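Local coordinates for XRE family transcriptional regulator (Pseudomonas putida, PDB 6F8H), which is the antitoxin GraA, a dimeric helix-turn-helix protein of the HigA type that probably binds operator DNA and, with the toxin GraT, regulates its own operon, at the interface of chains A and B. Numbering follows the deposited sequence. Chains: chain A/B, XRE family transcriptional regulator.

Contact 1: the interface of chains A and B. Residues chain A 29, 31, 35-36, 39, 69; chain B 103, 105.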
loop_
_atom_site.group_PDB
_atom_site.type_symbol
_atom_site.label_atom_id
_atom_site.label_comp_id
_atom_site.label_asym_id
_atom_site.label_seq_id
_atom_site.Cartn_x
_atom_site.Cartn_y
_atom_site.Cartn_z
ATOM N N MET A 29 -13.613 -9.647 20.249
ATOM C CA MET A 29 -12.621 -10.171 21.193
ATOM C C MET A 29 -12.507 -9.340 22.459
ATOM O O MET A 29 -11.979 -9.808 23.466
ATOM C CB MET A 29 -11.250 -10.263 20.532
ATOM C CG MET A 29 -11.271 -10.923 19.186
ATOM S SD MET A 29 -9.652 -10.825 18.404
ATOM C CE MET A 29 -8.708 -11.945 19.445
ATOM N N PHE A 31 -10.706 -6.626 23.307
ATOM C CA PHE A 31 -9.440 -6.074 23.788
ATOM C C PHE A 31 -9.464 -4.545 23.867
ATOM O O PHE A 31 -10.190 -3.879 23.112
ATOM C CB PHE A 31 -8.266 -6.540 22.905
ATOM C CG PHE A 31 -8.409 -6.199 21.431
ATOM C CD1 PHE A 31 -8.270 -4.884 20.977
ATOM C CD2 PHE A 31 -8.656 -7.196 20.497
ATOM C CE1 PHE A 31 -8.388 -4.577 19.632
ATOM C CE2 PHE A 31 -8.766 -6.903 19.150
ATOM C CZ PHE A 31 -8.637 -5.587 18.712
ATOM N N ALA A 35 -4.042 -3.294 25.377
ATOM C CA ALA A 35 -3.860 -4.741 25.294
ATOM C C ALA A 35 -3.371 -5.149 23.898
ATOM O O ALA A 35 -2.416 -5.934 23.758
ATOM C CB ALA A 35 -5.143 -5.464 25.651
ATOM N N LEU A 36 -3.977 -4.584 22.857
ATOM C CA LEU A 36 -3.565 -4.938 21.494
ATOM C C LEU A 36 -2.122 -4.521 21.246
ATOM O O LEU A 36 -1.317 -5.296 20.704
ATOM C CB LEU A 36 -4.496 -4.295 20.459
ATOM C CG LEU A 36 -4.158 -4.621 19.016
ATOM C CD1 LEU A 36 -4.157 -6.149 18.746
ATOM C CD2 LEU A 36 -5.098 -3.889 18.079
ATOM N N ALA A 39 0.528 -6.803 22.773
ATOM C CA ALA A 39 0.684 -8.052 22.039
ATOM C C ALA A 39 1.375 -7.816 20.691
ATOM O O ALA A 39 2.171 -8.646 20.236
ATOM C CB ALA A 39 -0.677 -8.740 21.846
ATOM N N LEU A 69 -3.117 -11.591 15.364
ATOM C CA LEU A 69 -4.552 -11.854 15.235
ATOM C C LEU A 69 -4.885 -13.023 14.311
ATOM O O LEU A 69 -6.060 -13.254 14.022
ATOM C CB LEU A 69 -5.288 -10.599 14.732
ATOM C CG LEU A 69 -5.158 -9.296 15.517
ATOM C CD1 LEU A 69 -5.731 -8.133 14.722
ATOM C CD2 LEU A 69 -5.853 -9.414 16.870
ATOM N N LEU B 103 -2.679 -12.516 20.561
ATOM C CA LEU B 103 -3.564 -11.924 21.527
ATOM C C LEU B 103 -4.524 -12.945 22.081
ATOM O O LEU B 103 -5.061 -13.750 21.382
ATOM C CB LEU B 103 -4.327 -10.783 20.921
ATOM C CG LEU B 103 -5.116 -9.967 21.922
ATOM C CD1 LEU B 103 -4.161 -9.276 22.829
ATOM C CD2 LEU B 103 -6.001 -8.964 21.240
ATOM N N ALA B 105 -7.962 -14.064 23.601
ATOM C CA ALA B 105 -9.368 -13.684 23.652
ATOM C C ALA B 105 -9.939 -13.862 25.055
ATOM O O ALA B 105 -11.096 -14.246 25.225
ATOM C CB ALA B 105 -10.172 -14.491 22.644
ATOM O OXT ALA B 105 -9.255 -13.626 26.051
#

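Contact 2: the interface of chains A and B. Residues chain A 59-60, 62-63; chain B 84-85, 88, 96.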
loop_
_atom_site.group_PDB
_atom_site.type_symbol
_atom_site.label_atom_id
_atom_site.label_comp_id
_atom_site.label_asym_id
_atom_site.label_seq_id
_atom_site.Cartn_x
_atom_site.Cartn_y
_atom_site.Cartn_z
ATOM N N ALA A 59 3.908 -1.947 6.397
ATOM C CA ALA A 59 4.273 -3.343 6.167
ATOM C C ALA A 59 4.664 -4.020 7.491
ATOM O O ALA A 59 4.258 -5.155 7.764
ATOM C CB ALA A 59 5.399 -3.442 5.149
ATOM N N ASP A 60 5.422 -3.310 8.320
ATOM C CA ASP A 60 5.777 -3.808 9.655
ATOM C C ASP A 60 4.527 -4.101 10.491
ATOM O O ASP A 60 4.408 -5.159 11.116
ATOM C CB ASP A 60 6.678 -2.786 10.379
ATOM C CG ASP A 60 7.232 -3.320 11.702
ATOM O OD1 ASP A 60 6.581 -3.150 12.754
ATOM O OD2 ASP A 60 8.333 -3.908 11.694
ATOM N N ALA A 62 1.457 -4.647 9.490
ATOM C CA ALA A 62 0.655 -5.702 8.894
ATOM C C ALA A 62 1.198 -7.097 9.255
ATOM O O ALA A 62 0.430 -8.019 9.488
ATOM C CB ALA A 62 0.607 -5.528 7.408
ATOM N N LEU A 63 2.520 -7.234 9.286
ATOM C CA LEU A 63 3.166 -8.465 9.738
ATOM C C LEU A 63 2.862 -8.745 11.207
ATOM O O LEU A 63 2.516 -9.877 11.578
ATOM C CB LEU A 63 4.684 -8.384 9.523
ATOM C CG LEU A 63 5.163 -8.391 8.066
ATOM C CD1 LEU A 63 6.661 -8.319 7.971
ATOM C CD2 LEU A 63 4.653 -9.648 7.382
ATOM N N ASP B 84 6.986 -4.345 -0.319
ATOM C CA ASP B 84 7.150 -3.832 1.030
ATOM C C ASP B 84 7.082 -4.946 2.060
ATOM O O ASP B 84 7.830 -4.927 3.027
ATOM C CB ASP B 84 6.102 -2.749 1.328
ATOM C CG ASP B 84 6.432 -1.442 0.650
ATOM O OD1 ASP B 84 7.629 -1.233 0.365
ATOM O OD2 ASP B 84 5.522 -0.620 0.396
ATOM N N LEU B 85 6.197 -5.917 1.851
ATOM C CA LEU B 85 6.102 -7.047 2.773
ATOM C C LEU B 85 7.343 -7.932 2.728
ATOM O O LEU B 85 7.881 -8.303 3.759
ATOM C CB LEU B 85 4.881 -7.906 2.474
ATOM C CG LEU B 85 3.556 -7.398 3.022
ATOM C CD1 LEU B 85 2.447 -8.378 2.665
ATOM C CD2 LEU B 85 3.650 -7.176 4.533
ATOM N N ALA B 88 10.102 -6.103 4.359
ATOM C CA ALA B 88 9.915 -6.080 5.803
ATOM C C ALA B 88 10.316 -7.416 6.428
ATOM O O ALA B 88 11.053 -7.433 7.419
ATOM C CB ALA B 88 8.452 -5.734 6.154
ATOM N N ILE B 96 10.431 -9.017 14.507
ATOM C CA ILE B 96 8.982 -9.040 14.642
ATOM C C ILE B 96 8.515 -10.320 15.341
ATOM O O ILE B 96 7.691 -10.283 16.254
ATOM C CB ILE B 96 8.300 -8.895 13.256
ATOM C CG1 ILE B 96 8.453 -7.457 12.733
ATOM C CG2 ILE B 96 6.810 -9.303 13.317
ATOM C CD1 ILE B 96 8.028 -7.277 11.257
#

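Contact 1: the interface of chains A and B
B:Leu103 plugs into an apolar pocket of chain A lined by A:Phe31, A:Ala35, A:Leu36 and A:Ala39. It buries 108 Å² of its surface there, more than any other residue of the patch. The two methyls of B:Leu103 do different work. CD2 is turned to the ring of A:Phe31. It sits above the ring plane but outside the rim, approaching the CG-CD2 edge obliquely from above, 3.3 Å from CD2 of A:Phe31. The ring carbon CG of A:Phe31 is 3.7 Å from the same methyl. The two side chains run nearly perpendicular, and the leucine meets the root half of the ring, not its far end. Chi1 of A:Phe31 is 57°, which sets CG between the backbone N and the carbonyl carbon and brings the CG-CD2 edge of the ring to the leucine methyl. The other branch, CD1, points to helix 33-40. It rests 3.7 Å from CB of A:Ala39 and 3.9 Å from the backbone O of A:Ala35. The small alanines let the methyl come close to the helix backbone. For B:Leu103 itself, CG lies opposite the backbone N (chi1 -171°), and the fork of the side chain reaches down into the pocket. A:Leu36 adds CD1 at 4.2 Å from CD2 of B:Leu103. CD2 of A:Leu69 borders the pocket at 4.4 Å from that same methyl. Beyond the ring, A:Met29 flanks the tail with its terminal methyl CE, 4.3 Å from CB of B:Ala105. B:Ala105 is poorly ordered, so its place beside A:Met29 is uncertain. In the fold, the pocket lies at the end of helix 17-29, the loop that follows it and helix 33-40, with the end of helix 59-69 at its border. The plug comes from the C-terminal tail of chain B, a loop that follows its long last helix.

Contact 2: the interface of chains A and B
Helix 59-69 of chain A packs here against the long C-terminal helix 73-97 of chain B, as part of the two-fold helical interface of the dimer. A:Leu63 is the central side chain. Its CD1 branch touches two groups of the partner helix, 3.6 Å from CB of B:Ala88 and 3.7 Å from CD1 of B:Ile96. The side chain of B:Ile96 lies nearly perpendicular to that of A:Leu63. The other branch, CD2, meets CD2 of B:Leu85 at 3.9 Å, where the two leucine side chains lie alongside, heading opposite ways. The two branches thus divide their contacts, CD1 to B:Ala88 and B:Ile96, CD2 to B:Leu85. At the start of the A helix, A:Ala59 lets the backbones come close. Its CB lies 3.6 Å from the backbone O of B:Asp84 and 3.9 Å from CB of B:Ala88. The side chain of A:Asp60 points the opposite way to that of B:Ile96, and its carboxylate oxygen OD2 lies 3.4 Å from the tip methyl CD1 of B:Ile96. This is a van der Waals contact between the acid and the aliphatic end. A chi1 of -173° swings the A:Asp60 carboxylate towards that tip. In the fold, the patch joins the N-terminal turns of helix 59-69 to the middle and the C-terminal end of the partner's last helix.

Contact 1 and contact 2 have centres of their C-alpha atoms about 19 Å apart. Both join the same two chains with the same polarity: the globular helical part of chain A receives the C-terminal part of chain B. Helix 59-69 of chain A supplies contact 2 at its start and the edge of contact 1 at its end. On the B side, the last helix serves contact 2 and the tail after it continues to contact 1. Two-fold symmetry repeats both with the chains exchanged. Each chain's C-terminal helix and tail therefore reach onto the other chain, which probably helps fix the relative placement of the two helix-turn-helix units.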